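Local coordinates for protein endo-beta-N-acetylglucosaminidase F1 (Bacteroides thetaiotaomicron VPI-5482, PDB 6TCV) that hydrolyses high-mannose N-glycans as an endo-beta-N-acetylglucosaminidase of a human gut bacterium, captured here with its Man9GlcNAc2Asn substrate bound, at residues A204-D209 against D253-A258; G247-H252 against D288-S293. The protein carries 2 engineered substitutions. All coordinates share one frame; numbering follows the deposited sequence.

Interaction 1 (A204-D209 against D253-A258). With MAN (alpha-D-mannopyranose), chain B.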
loop_
_atom_site.group_PDB
_atom_site.type_symbol
_atom_site.label_atom_id
_atom_site.label_comp_id
_atom_site.label_asym_id
_atom_site.label_seq_id
_atom_site.Cartn_x
_atom_site.Cartn_y
_atom_site.Cartn_z
ATOM N N ALA A 204 -5.190 13.393 3.650
ATOM C CA ALA A 204 -6.526 13.559 4.208
ATOM C C ALA A 204 -6.418 13.411 5.719
ATOM O O ALA A 204 -5.450 12.899 6.263
ATOM C CB ALA A 204 -7.484 12.491 3.651
ATOM N N ASN A 205 -7.462 13.829 6.416
ATOM C CA ASN A 205 -7.453 13.834 7.872
ATOM C C ASN A 205 -8.562 12.991 8.470
ATOM O O ASN A 205 -9.585 12.731 7.839
ATOM C CB ASN A 205 -7.582 15.255 8.378
ATOM C CG ASN A 205 -6.467 16.106 7.905
ATOM O OD1 ASN A 205 -6.644 17.067 7.167
ATOM N ND2 ASN A 205 -5.273 15.746 8.318
ATOM N N ILE A 206 -8.344 12.556 9.712
ATOM C CA ILE A 206 -9.450 12.127 10.572
ATOM C C ILE A 206 -9.845 13.321 11.433
ATOM O O ILE A 206 -8.979 13.964 12.065
ATOM C CB ILE A 206 -9.122 10.876 11.392
ATOM C CG1 ILE A 206 -10.359 10.447 12.165
ATOM C CG2 ILE A 206 -7.908 11.055 12.309
ATOM C CD1 ILE A 206 -10.261 9.041 12.782
ATOM N N ASN A 207 -11.149 13.612 11.477
ATOM C CA ASN A 207 -11.677 14.698 12.292
ATOM C C ASN A 207 -13.049 14.268 12.799
ATOM O O ASN A 207 -13.664 13.315 12.287
ATOM C CB ASN A 207 -11.838 15.976 11.490
ATOM C CG ASN A 207 -10.538 16.722 11.367
ATOM O OD1 ASN A 207 -9.888 16.710 10.296
ATOM N ND2 ASN A 207 -10.137 17.389 12.439
ATOM N N TYR A 208 -13.515 14.937 13.858
ATOM C CA TYR A 208 -14.847 14.614 14.379
ATOM C C TYR A 208 -15.854 15.380 13.518
ATOM O O TYR A 208 -15.706 16.597 13.316
ATOM C CB TYR A 208 -14.995 15.057 15.827
ATOM C CG TYR A 208 -16.174 14.423 16.496
ATOM C CD1 TYR A 208 -16.222 13.052 16.586
ATOM C CD2 TYR A 208 -17.268 15.135 16.971
ATOM C CE1 TYR A 208 -17.272 12.382 17.166
ATOM C CE2 TYR A 208 -18.348 14.446 17.559
ATOM C CZ TYR A 208 -18.314 13.057 17.610
ATOM O OH TYR A 208 -19.384 12.352 18.208
ATOM N N ASP A 209 -16.919 14.711 13.086
ATOM C CA ASP A 209 -18.030 15.381 12.384
ATOM C C ASP A 209 -19.078 15.552 13.469
ATOM O O ASP A 209 -19.850 14.647 13.803
ATOM C CB ASP A 209 -18.523 14.445 11.277
ATOM C CG ASP A 209 -19.620 15.042 10.452
ATOM O OD1 ASP A 209 -19.811 14.490 9.321
ATOM O OD2 ASP A 209 -20.285 15.976 10.900
ATOM N N ASP A 253 -8.153 17.342 16.873
ATOM C CA ASP A 253 -9.402 17.245 17.638
ATOM C C ASP A 253 -9.401 15.912 18.379
ATOM O O ASP A 253 -8.380 15.210 18.433
ATOM C CB ASP A 253 -10.656 17.549 16.781
ATOM C CG ASP A 253 -11.037 16.478 15.790
ATOM O OD1 ASP A 253 -11.793 16.870 14.849
ATOM O OD2 ASP A 253 -10.678 15.307 15.911
ATOM N N ILE A 254 -10.551 15.547 18.957
ATOM C CA ILE A 254 -10.682 14.367 19.798
ATOM C C ILE A 254 -10.511 13.054 19.065
ATOM O O ILE A 254 -10.350 12.011 19.709
ATOM C CB ILE A 254 -12.038 14.342 20.558
ATOM C CG1 ILE A 254 -13.196 14.363 19.543
ATOM C CG2 ILE A 254 -12.071 15.461 21.614
ATOM C CD1 ILE A 254 -14.564 14.214 20.211
ATOM N N THR A 255 -10.519 13.061 17.729
ATOM C CA THR A 255 -10.372 11.829 16.958
ATOM C C THR A 255 -8.897 11.564 16.611
ATOM O O THR A 255 -8.092 12.486 16.467
ATOM C CB THR A 255 -11.201 11.834 15.658
ATOM O OG1 THR A 255 -10.666 12.822 14.753
ATOM C CG2 THR A 255 -12.674 12.033 15.899
ATOM N N GLY A 256 -8.563 10.293 16.439
ATOM C CA GLY A 256 -7.226 9.908 16.035
ATOM C C GLY A 256 -7.220 8.465 15.597
ATOM O O GLY A 256 -8.106 7.673 15.968
ATOM N N LEU A 257 -6.185 8.125 14.815
ATOM C CA LEU A 257 -6.082 6.814 14.199
ATOM C C LEU A 257 -5.708 5.721 15.171
ATOM O O LEU A 257 -5.869 4.544 14.819
ATOM C CB LEU A 257 -5.061 6.864 13.055
ATOM C CG LEU A 257 -5.399 7.940 12.016
ATOM C CD1 LEU A 257 -4.212 8.118 11.031
ATOM C CD2 LEU A 257 -6.646 7.586 11.216
ATOM N N ALA A 258 -5.234 6.054 16.375
ATOM C CA ALA A 258 -4.892 5.074 17.403
ATOM C C ALA A 258 -5.804 5.235 18.615
ATOM O O ALA A 258 -5.464 4.765 19.710
ATOM C CB ALA A 258 -3.414 5.192 17.808
HETATM C C1 MAN B . -1.854 20.630 7.410
HETATM C C2 MAN B . -3.305 20.611 6.949
HETATM C C3 MAN B . -3.787 19.170 6.921
HETATM C C4 MAN B . -2.873 18.286 6.082
HETATM C C5 MAN B . -1.418 18.428 6.519
HETATM C C6 MAN B . -0.446 17.775 5.557
HETATM O O2 MAN B . -3.369 21.258 5.658
HETATM O O3 MAN B . -5.096 19.126 6.350
HETATM O O4 MAN B . -3.215 16.916 6.280
HETATM O O5 MAN B . -1.059 19.831 6.555
HETATM O O6 MAN B . 0.908 18.004 5.994
HETATM O O HOH W 1 -7.836 14.628 14.589
#
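Asp-253 holds CG between its own backbone N and carbonyl carbon (chi1 73°), which aims the carboxylate at strand 198-209, and Tyr-208 turns CG opposite its backbone N (chi1 -164°), which lays the ring beside Ile-254 and Thr-255. The carboxylate then receives four donors. Asp-253 OD1 takes a nearly straight bond from Tyr-208 N at 2.8 Å, on its syn side but tilted out of the carboxylate plane. The second donor to Asp-253 OD1, Asn-207 ND2 at 3.0 Å, comes from well above that plane (70° out of it), on the face opposite Tyr-208 N. Asn-207 OD1 is probably bonded to Asn-251 ND2, which would hold this amide at both ends. Within the loop, Thr-255 N reaches Asp-253 OD2 at 2.9 Å and closes an Asx turn, and Thr-255 OG1 donates to the syn lone pair of Asp-253 OD2 at 2.7 Å. Apolar contacts flank this network: Ile-254 CD1 makes a CH-pi contact over one face of the Tyr-208 ring, 4.2 Å from its centroid, Thr-255 CG2 lies at the ring edge, and Ile-206 CG2 packs on Leu-257 CD2 at 3.8 Å. One residue from Ile-206, Asn-205 OD1 accepts from mannose O3 (chain B) at 2.7 Å. Four donors would favour an ionised Asp-253, whose carboxylate ties the folded loop to the strand end next to a glycan-binding asparagine.

Interaction 2 (G247-H252 against D288-S293). Engineered in segment 288-293: Leu-289 (natural residue Glu). With MAN (alpha-D-mannopyranose), chain C; MAN (alpha-D-mannopyranose), chain D; BMA (beta-D-mannopyranose), chain E; NAG (2-acetamido-2-deoxy-beta-D-glucopyranose), chain F.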
loop_
_atom_site.group_PDB
_atom_site.type_symbol
_atom_site.label_atom_id
_atom_site.label_comp_id
_atom_site.label_asym_id
_atom_site.label_seq_id
_atom_site.Cartn_x
_atom_site.Cartn_y
_atom_site.Cartn_z
ATOM N N GLY A 247 -3.239 9.184 2.019
ATOM C CA GLY A 247 -2.706 9.347 3.364
ATOM C C GLY A 247 -3.803 9.839 4.300
ATOM O O GLY A 247 -4.602 10.699 3.938
ATOM N N LEU A 248 -3.804 9.279 5.514
ATOM C CA LEU A 248 -4.652 9.736 6.615
ATOM C C LEU A 248 -3.753 10.185 7.752
ATOM O O LEU A 248 -2.760 9.512 8.079
ATOM C CB LEU A 248 -5.598 8.622 7.085
ATOM C CG LEU A 248 -7.027 8.681 6.583
ATOM C CD1 LEU A 248 -7.740 9.956 7.030
ATOM C CD2 LEU A 248 -7.108 8.509 5.080
ATOM N N LEU A 249 -4.140 11.286 8.378
ATOM C CA LEU A 249 -3.329 11.946 9.385
ATOM C C LEU A 249 -4.269 12.559 10.416
ATOM O O LEU A 249 -5.272 13.184 10.049
ATOM C CB LEU A 249 -2.486 13.028 8.656
ATOM C CG LEU A 249 -1.536 13.855 9.521
ATOM C CD1 LEU A 249 -0.363 13.065 10.022
ATOM C CD2 LEU A 249 -1.066 15.073 8.686
ATOM N N GLY A 250 -3.894 12.491 11.693
ATOM C CA GLY A 250 -4.637 13.183 12.745
ATOM C C GLY A 250 -4.627 14.675 12.512
ATOM O O GLY A 250 -3.820 15.202 11.751
ATOM N N ASN A 251 -5.541 15.381 13.187
ATOM C CA ASN A 251 -5.784 16.763 12.802
ATOM C C ASN A 251 -6.451 17.595 13.910
ATOM O O ASN A 251 -7.437 18.313 13.653
ATOM C CB ASN A 251 -6.648 16.772 11.524
ATOM C CG ASN A 251 -6.626 18.105 10.842
ATOM O OD1 ASN A 251 -5.619 18.852 10.892
ATOM N ND2 ASN A 251 -7.709 18.459 10.234
ATOM N N HIS A 252 -5.907 17.515 15.138
ATOM C CA HIS A 252 -6.127 18.512 16.184
ATOM C C HIS A 252 -7.561 18.521 16.700
ATOM O O HIS A 252 -8.056 19.574 17.127
ATOM C CB HIS A 252 -5.742 19.911 15.672
ATOM C CG HIS A 252 -4.393 19.966 15.030
ATOM N ND1 HIS A 252 -3.223 20.012 15.775
ATOM C CD2 HIS A 252 -4.016 19.960 13.725
ATOM C CE1 HIS A 252 -2.191 20.027 14.946
ATOM N NE2 HIS A 252 -2.643 19.994 13.702
ATOM N N ASP A 288 -0.279 8.487 12.736
ATOM C CA ASP A 288 -0.856 8.897 14.016
ATOM C C ASP A 288 -0.095 10.071 14.601
ATOM O O ASP A 288 0.788 9.904 15.438
ATOM C CB ASP A 288 -0.881 7.746 15.018
ATOM C CG ASP A 288 -1.373 8.185 16.394
ATOM O OD1 ASP A 288 -2.271 9.075 16.467
ATOM O OD2 ASP A 288 -0.913 7.631 17.404
ATOM N N LEU A 289 -0.405 11.268 14.091
ATOM C CA LEU A 289 0.124 12.539 14.582
ATOM C C LEU A 289 -0.994 13.555 14.684
ATOM O O LEU A 289 -1.957 13.507 13.942
ATOM C CB LEU A 289 1.237 13.130 13.661
ATOM C CG LEU A 289 2.504 12.316 13.588
ATOM C CD1 LEU A 289 2.467 11.281 12.509
ATOM C CD2 LEU A 289 3.713 13.211 13.349
ATOM N N TYR A 290 -0.855 14.462 15.637
ATOM C CA TYR A 290 -1.554 15.756 15.691
ATOM C C TYR A 290 -2.945 15.605 16.316
ATOM O O TYR A 290 -3.681 16.602 16.400
ATOM C CB TYR A 290 -1.681 16.569 14.356
ATOM C CG TYR A 290 -0.306 16.620 13.697
ATOM C CD1 TYR A 290 0.799 17.171 14.369
ATOM C CD2 TYR A 290 -0.126 16.194 12.398
ATOM C CE1 TYR A 290 2.075 17.130 13.801
ATOM C CE2 TYR A 290 1.136 16.212 11.831
ATOM C CZ TYR A 290 2.205 16.661 12.530
ATOM O OH TYR A 290 3.463 16.626 11.964
ATOM N N SER A 291 -3.337 14.412 16.775
ATOM C CA SER A 291 -4.625 14.293 17.449
ATOM C C SER A 291 -4.481 14.820 18.882
ATOM O O SER A 291 -3.403 14.747 19.527
ATOM C CB SER A 291 -5.063 12.828 17.462
ATOM O OG SER A 291 -5.382 12.371 16.151
ATOM N N ASN A 292 -5.617 15.271 19.424
ATOM C CA ASN A 292 -5.706 15.666 20.822
ATOM C C ASN A 292 -6.227 14.505 21.644
ATOM O O ASN A 292 -6.546 13.441 21.108
ATOM C CB ASN A 292 -6.563 16.928 20.982
ATOM C CG ASN A 292 -6.002 18.119 20.246
ATOM O OD1 ASN A 292 -4.787 18.190 20.011
ATOM N ND2 ASN A 292 -6.831 19.082 19.968
ATOM N N SER A 293 -6.385 14.703 22.939
ATOM C CA SER A 293 -6.817 13.618 23.791
ATOM C C SER A 293 -8.264 13.262 23.459
ATOM O O SER A 293 -9.090 14.145 23.193
ATOM C CB SER A 293 -6.733 14.052 25.248
ATOM O OG SER A 293 -5.371 14.045 25.641
HETATM C C1 MAN C . 0.776 19.775 11.403
HETATM C C2 MAN C . -0.408 19.444 10.506
HETATM C C3 MAN C . -0.628 20.581 9.518
HETATM C C4 MAN C . -0.872 21.883 10.256
HETATM C C5 MAN C . 0.272 22.133 11.242
HETATM C C6 MAN C . 0.018 23.338 12.115
HETATM O O2 MAN C . -1.558 19.262 11.311
HETATM O O3 MAN C . -1.808 20.246 8.759
HETATM O O4 MAN C . -1.002 23.011 9.398
HETATM O O5 MAN C . 0.494 20.989 12.097
HETATM O O6 MAN C . -1.218 23.127 12.813
HETATM C C1 MAN D . -1.592 24.132 13.718
HETATM C C2 MAN D . -2.902 23.673 14.337
HETATM C C3 MAN D . -4.022 23.681 13.308
HETATM C C4 MAN D . -4.097 25.047 12.647
HETATM C C5 MAN D . -2.740 25.410 12.056
HETATM C C6 MAN D . -2.723 26.784 11.421
HETATM O O2 MAN D . -3.312 24.534 15.397
HETATM O O3 MAN D . -5.282 23.384 13.919
HETATM O O4 MAN D . -5.006 25.017 11.552
HETATM O O5 MAN D . -1.740 25.386 13.082
HETATM O O6 MAN D . -1.417 27.123 11.013
HETATM C C1 BMA E . 5.315 18.589 8.745
HETATM C C2 BMA E . 5.168 19.584 7.609
HETATM C C3 BMA E . 5.133 21.000 8.152
HETATM C C4 BMA E . 4.105 21.129 9.273
HETATM C C5 BMA E . 4.271 20.016 10.311
HETATM C C6 BMA E . 3.166 19.981 11.336
HETATM O O2 BMA E . 3.909 19.319 6.961
HETATM O O3 BMA E . 4.761 21.970 7.173
HETATM O O4 BMA E . 4.247 22.365 9.985
HETATM O O5 BMA E . 4.244 18.732 9.654
HETATM O O6 BMA E . 1.912 19.885 10.608
HETATM C C1 NAG F . 8.050 15.487 15.178
HETATM C C2 NAG F . 7.489 16.642 14.383
HETATM C C3 NAG F . 6.476 16.143 13.360
HETATM C C4 NAG F . 7.110 15.043 12.537
HETATM C C5 NAG F . 7.526 13.924 13.474
HETATM C C6 NAG F . 8.033 12.673 12.801
HETATM C C7 NAG F . 7.352 18.661 15.762
HETATM C C8 NAG F . 6.545 19.382 16.818
HETATM N N2 NAG F . 6.811 17.568 15.286
HETATM O O3 NAG F . 6.069 17.259 12.573
HETATM O O4 NAG F . 6.061 14.644 11.636
HETATM O O5 NAG F . 8.547 14.457 14.322
HETATM O O6 NAG F . 9.115 13.047 11.914
HETATM O O7 NAG F . 8.444 19.064 15.378
HETATM O O HOH W 2 -3.342 19.831 18.521
#
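The backbones of 247-252 and 288-293 meet through one hydrogen bond, His-252 N to Tyr-290 O, 2.7 Å long and bent (131° at the hydrogen). Their approach is close enough that a CB on Gly-250 would run into Leu-289 O and Ser-291 OG. Among the aromatic contacts, Tyr-290 CB sits over one face of the His-252 imidazole, 3.8 Å from its centroid, and the two rings, 22° from parallel, are slid so far apart that they barely overlap. Mannose C2 (chain D) covers the other imidazole face. With CG set opposite its carbonyl carbon (chi1 -48°), Tyr-290 lies alongside His-252 and turns a face to the glycan: mannose C1 (chain C) stands 3.5 Å above the centre of the Tyr-290 ring, and Leu-289 CB backs the opposite face. Apolar packing continues from Leu-249 CD1 to Leu-289 CB at 4.0 Å. Leu-289 is engineered; the natural glutamate is probably the catalytic acid, as in family 18 relatives, and Leu-289 CD2 lies 3.2 Å from N-acetylglucosamine O4. Polar atoms meet sugars: His-252 NE2 is hydrogen-bonded to mannose O2 (chain C) at 2.7 Å, and Tyr-290 OH to N-acetylglucosamine O3 at 2.8 Å. Water 2 links His-252 ND1 to Asn-292 OD1. Were Tyr-290 an alanine, the N-acetylglucosamine O3 would probably lose this partner and the mannose its aromatic face. Each ring bonds one sugar through a polar atom and sets a face against sugar carbons, implying that position and orientation of the sugars are both read.

In the fold
Interaction 1 is the more buried contact and interaction 2 is partly buried, facing the bound glycan. Both start from neighbouring parallel strands of one curled sheet, 198-209 and 243-249; the end of strand 243-249 and the turn after it (247-252) serve interaction 2, and the loop that continues (253-258) serves interaction 1. Their centres lie about 6 Å apart, and a probable hydrogen bond between Thr-255 O and Ser-291 OG joins them, as does the amide pair Asn-207 and Asn-251. Chemistry follows place: a carboxylate network fastens loop to strand in 204-209/253-258, whereas 247-252/288-293 relies on aromatic and apolar surfaces, whose His-252 NE2 and Tyr-290 OH bond to sugar hydroxyls.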